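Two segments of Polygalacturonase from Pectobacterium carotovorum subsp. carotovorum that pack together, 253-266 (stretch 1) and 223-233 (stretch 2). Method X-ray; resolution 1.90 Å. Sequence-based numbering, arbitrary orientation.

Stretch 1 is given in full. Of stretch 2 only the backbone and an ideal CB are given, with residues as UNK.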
# COMPACT_ATOMS: atom_id res chain seq x y z
N MET A 253 6.68 7.91 -0.36
CA MET A 253 5.75 8.09 0.75
C MET A 253 4.76 9.13 0.23
O MET A 253 4.98 10.34 0.33
CB MET A 253 6.48 8.56 2.00
CG MET A 253 5.61 9.05 3.15
SD MET A 253 4.44 7.79 3.72
CE MET A 253 2.88 8.52 3.21
N SER A 254 3.74 8.66 -0.50
CA SER A 254 2.83 9.52 -1.21
C SER A 254 1.41 9.69 -0.70
O SER A 254 0.82 8.88 -0.00
CB SER A 254 2.73 9.01 -2.68
OG SER A 254 4.01 8.89 -3.27
N ILE A 255 0.83 10.81 -1.13
CA ILE A 255 -0.56 11.18 -0.92
C ILE A 255 -1.12 11.47 -2.32
O ILE A 255 -0.51 12.29 -3.03
CB ILE A 255 -0.77 12.38 -0.00
CG1 ILE A 255 -0.42 12.03 1.46
CG2 ILE A 255 -2.19 12.92 -0.06
CD1 ILE A 255 -0.27 13.26 2.34
N GLY A 256 -2.20 10.82 -2.73
CA GLY A 256 -2.77 11.05 -4.06
C GLY A 256 -2.62 9.79 -4.91
O GLY A 256 -2.16 8.77 -4.42
N SER A 257 -3.05 9.87 -6.16
CA SER A 257 -3.57 11.07 -6.79
C SER A 257 -4.97 11.47 -6.40
O SER A 257 -5.40 12.62 -6.56
CB SER A 257 -3.50 10.88 -8.32
OG SER A 257 -2.12 10.89 -8.70
N GLU A 258 -5.73 10.53 -5.83
CA GLU A 258 -7.08 10.85 -5.37
C GLU A 258 -6.91 11.60 -4.05
O GLU A 258 -6.47 11.02 -3.05
CB GLU A 258 -7.92 9.58 -5.28
CG GLU A 258 -8.03 8.88 -6.63
CD GLU A 258 -6.91 7.90 -6.90
OE1 GLU A 258 -5.93 7.80 -6.13
OE2 GLU A 258 -6.98 7.16 -7.90
N THR A 259 -7.18 12.91 -4.07
CA THR A 259 -7.00 13.72 -2.87
C THR A 259 -8.30 14.38 -2.44
O THR A 259 -8.28 15.54 -2.01
CB THR A 259 -5.91 14.79 -3.04
OG1 THR A 259 -6.20 15.63 -4.17
CG2 THR A 259 -4.53 14.17 -3.22
N MET A 260 -9.41 13.67 -2.44
CA MET A 260 -10.70 14.24 -2.04
C MET A 260 -10.91 14.22 -0.53
O MET A 260 -11.84 13.57 -0.04
CB MET A 260 -11.83 13.49 -2.75
CG MET A 260 -11.74 13.58 -4.27
SD MET A 260 -11.68 15.30 -4.82
CE MET A 260 -13.26 15.90 -4.23
N GLY A 261 -10.08 14.92 0.22
CA GLY A 261 -10.21 15.01 1.67
C GLY A 261 -9.25 14.11 2.43
O GLY A 261 -9.65 13.07 2.95
N VAL A 262 -8.00 14.53 2.53
CA VAL A 262 -6.95 13.84 3.28
C VAL A 262 -6.53 14.77 4.42
O VAL A 262 -6.12 15.90 4.16
CB VAL A 262 -5.73 13.52 2.40
CG1 VAL A 262 -4.57 12.99 3.23
CG2 VAL A 262 -6.12 12.52 1.32
N TYR A 263 -6.72 14.34 5.66
CA TYR A 263 -6.44 15.17 6.82
C TYR A 263 -5.60 14.52 7.92
O TYR A 263 -5.74 13.33 8.21
CB TYR A 263 -7.77 15.54 7.53
CG TYR A 263 -8.80 16.21 6.65
CD1 TYR A 263 -9.69 15.46 5.89
CD2 TYR A 263 -8.87 17.60 6.57
CE1 TYR A 263 -10.62 16.07 5.07
CE2 TYR A 263 -9.80 18.22 5.75
CZ TYR A 263 -10.67 17.45 5.01
OH TYR A 263 -11.60 18.04 4.18
N ASN A 264 -4.80 15.33 8.60
CA ASN A 264 -4.03 14.94 9.77
C ASN A 264 -3.14 13.72 9.58
O ASN A 264 -3.30 12.66 10.20
CB ASN A 264 -5.01 14.72 10.93
CG ASN A 264 -4.37 14.54 12.28
OD1 ASN A 264 -3.27 15.04 12.55
ND2 ASN A 264 -5.03 13.80 13.17
N VAL A 265 -2.15 13.89 8.73
CA VAL A 265 -1.17 12.86 8.40
C VAL A 265 0.17 13.21 9.05
O VAL A 265 0.72 14.29 8.78
CB VAL A 265 -0.99 12.72 6.88
CG1 VAL A 265 0.01 11.63 6.54
CG2 VAL A 265 -2.33 12.43 6.21
N THR A 266 0.67 12.32 9.89
CA THR A 266 1.92 12.52 10.61
C THR A 266 2.97 11.49 10.21
O THR A 266 2.80 10.29 10.43
CB THR A 266 1.69 12.43 12.13
OG1 THR A 266 0.74 13.42 12.56
CG2 THR A 266 2.98 12.62 12.91
N UNK A 223 5.98 0.46 -7.28
CA UNK A 223 5.27 1.75 -7.27
C UNK A 223 5.22 2.33 -5.87
O UNK A 223 6.21 2.18 -5.14
CB UNK A 223 3.85 1.59 -7.82
N UNK A 224 4.20 3.11 -5.52
CA UNK A 224 4.21 3.81 -4.24
C UNK A 224 4.44 2.90 -3.05
O UNK A 224 3.77 1.89 -2.91
CB UNK A 224 2.89 4.56 -4.05
N UNK A 225 5.35 3.31 -2.16
CA UNK A 225 5.62 2.52 -0.95
C UNK A 225 4.36 2.56 -0.09
O UNK A 225 3.87 1.56 0.42
CB UNK A 225 6.83 3.05 -0.18
N UNK A 226 3.80 3.76 0.05
CA UNK A 226 2.55 4.04 0.73
C UNK A 226 1.83 5.10 -0.12
O UNK A 226 2.46 6.08 -0.55
CB UNK A 226 2.78 4.51 2.17
N UNK A 227 0.55 4.92 -0.40
CA UNK A 227 -0.21 5.92 -1.15
C UNK A 227 -1.52 6.15 -0.41
O UNK A 227 -2.38 5.27 -0.38
CB UNK A 227 -0.46 5.48 -2.59
N UNK A 228 -1.61 7.30 0.24
CA UNK A 228 -2.80 7.70 0.99
C UNK A 228 -3.80 8.36 0.05
O UNK A 228 -3.45 9.33 -0.64
CB UNK A 228 -2.43 8.65 2.13
N UNK A 229 -5.01 7.81 -0.07
CA UNK A 229 -6.01 8.29 -1.02
C UNK A 229 -7.38 8.55 -0.39
O UNK A 229 -7.76 7.94 0.60
CB UNK A 229 -6.16 7.28 -2.16
N UNK A 230 -8.12 9.48 -0.98
CA UNK A 230 -9.49 9.80 -0.56
C UNK A 230 -10.33 10.06 -1.81
O UNK A 230 -9.91 10.80 -2.70
CB UNK A 230 -9.52 11.01 0.38
N UNK A 231 -11.48 9.41 -1.92
CA UNK A 231 -12.32 9.43 -3.09
C UNK A 231 -13.62 10.22 -2.98
O UNK A 231 -14.27 10.25 -1.94
CB UNK A 231 -12.65 7.99 -3.47
N UNK A 232 -14.02 10.83 -4.11
CA UNK A 232 -15.27 11.58 -4.14
C UNK A 232 -16.45 10.68 -3.86
O UNK A 232 -16.53 9.57 -4.39
CB UNK A 232 -15.45 12.27 -5.49
N UNK A 233 -17.36 11.09 -2.97
CA UNK A 233 -18.54 10.31 -2.65
C UNK A 233 -18.30 9.24 -1.60
O UNK A 233 -19.18 8.42 -1.34
CB UNK A 233 -19.08 9.66 -3.92

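Stretch 2 runs parallel to the first strand of stretch 1, and the backbones are joined by a parallel ladder interrupted by a bulge between Ile255 and Thr259. From 226 to 228 the side chains alternate between two faces, as in any extended strand; 230 is on the face of 226 and 228.

Position 223 lies beyond the ladder. No atom of stretch 1 is within 5.5 Å of its CB, so stretch 1 sets no limit on the side chain. It is Asp223, hydrogen-bonded elsewhere in the structure.

At position 224 the CB points toward stretch 1 and lies 4.5 Å from Ser254 OG. A short polar side chain would suit, such as Asp, Asn or Ser. The residue is Asp224. Ser254 OG donates a hydrogen bond to Asp224 OD1 at 2.8 Å.

Position 225 points sideways, with its CB 4.9 Å from Met253 N. Stretch 1 imposes little here. Asn225 occupies it and makes no close contact with stretch 1.

Position 226 has extended backbone angles, and its carbonyl accepts from stretch 1. The CB is 4.0 Å from Met253 SD, on the face shared with Met253 and Ile255. An apolar side chain is expected, and Val, Ile or Leu would all be reasonable. It is Val226. Its CG1 packs against Met253 CE at 3.7 Å, while Ser254 N donates to Val226 O at 2.9 Å.

Position 227 turns to the face of Ser254. Its CB is 4.1 Å from Gly256 O and 4.5 Å from Ser254 O. A small residue such as Ala or Ser suits this setting. Ala227 is found, and its CA makes a CA-H...O contact with Ser254 O at 3.3 Å.

Position 228 returns to the face of Met253 and Ile255. The CB is 4.0 Å from Ile255 CG1 and 5.0 Å from Val262 CG1, with Val265 farther out. This apolar pocket calls for Ile, Leu or perhaps Val. Ile228 fills it: CD1 meets Met253 CE at 3.7 Å and Val265 CG1 at 3.8 Å, and CG2 lies 3.9 Å from Val262 CG1. Its backbone N donates to Ser254 O and its O accepts from Gly256 N, both at 2.9 Å.

Position 229 points sideways. The carbonyl of Gly256 and the carboxylate of Glu258 lie within reach of a long chain and favour a basic one, Lys or Arg. Lys229 reaches both. Its NZ donates to Gly256 O at 3.0 Å and forms a salt bridge with Glu258 OE1 at 3.2 Å.

Position 230 follows a bulge in stretch 1. Its CB is only 3.3 Å from Gly261 O and 3.5 Å from Met260 O, which favours a very small residue, Ala or Gly. It is Ala230, with CB 3.9 Å from Val262 CG2. Ala230 N donates to Glu258 O at 3.1 Å, and Met260 N to Ala230 O at 2.9 Å.

Position 231 points away, yet Glu258 CB is 5.3 Å from its CB. A long or aromatic side chain could turn back. Tyr231 does so, and Glu258 CB sits over one ring face, 4.1 Å from the ring centroid.

Position 232 points sideways, with its CB 4.1 Å from Met260 CG; many side chains would fit, including long ones whose aliphatic part can lie against Met260. Lys232 brushes Met260, and its end leads away.

Position 233 has positive phi, which favours glycine. It is Gly233.

Stretch 2 (223-233) DDNVAIKAYKG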
# COMPACT_ATOMS: atom_id res chain seq x y z
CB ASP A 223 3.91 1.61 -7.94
CG ASP A 223 4.00 1.50 -9.45
OD1 ASP A 223 5.12 1.46 -10.01
OD2 ASP A 223 2.95 1.45 -10.12
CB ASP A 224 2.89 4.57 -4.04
CG ASP A 224 2.87 5.87 -4.83
OD1 ASP A 224 3.91 6.57 -4.83
OD2 ASP A 224 1.83 6.17 -5.44
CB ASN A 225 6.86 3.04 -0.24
CG ASN A 225 8.09 3.03 -1.12
OD1 ASN A 225 8.19 3.82 -2.07
ND2 ASN A 225 9.04 2.15 -0.83
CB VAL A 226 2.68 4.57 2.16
CG1 VAL A 226 1.36 5.15 2.69
CG2 VAL A 226 3.15 3.51 3.15
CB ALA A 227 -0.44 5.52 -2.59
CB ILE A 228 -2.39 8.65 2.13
CG1 ILE A 228 -1.45 7.95 3.11
CG2 ILE A 228 -3.60 9.20 2.88
CD1 ILE A 228 -0.70 8.88 4.04
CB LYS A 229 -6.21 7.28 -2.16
CG LYS A 229 -4.96 6.85 -2.90
CD LYS A 229 -5.23 5.76 -3.93
CE LYS A 229 -3.93 5.20 -4.48
NZ LYS A 229 -3.27 6.15 -5.43
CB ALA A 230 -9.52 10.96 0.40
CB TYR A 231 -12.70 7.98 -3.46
CG TYR A 231 -11.51 7.16 -3.91
CD1 TYR A 231 -10.65 6.57 -2.99
CD2 TYR A 231 -11.25 6.98 -5.26
CE1 TYR A 231 -9.56 5.83 -3.41
CE2 TYR A 231 -10.16 6.25 -5.69
CZ TYR A 231 -9.32 5.67 -4.75
OH TYR A 231 -8.24 4.94 -5.18
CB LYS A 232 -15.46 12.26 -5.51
CG LYS A 232 -16.42 13.44 -5.46
CD LYS A 232 -16.55 14.11 -6.82
CE LYS A 232 -17.68 13.48 -7.63
NZ LYS A 232 -18.38 14.49 -8.49
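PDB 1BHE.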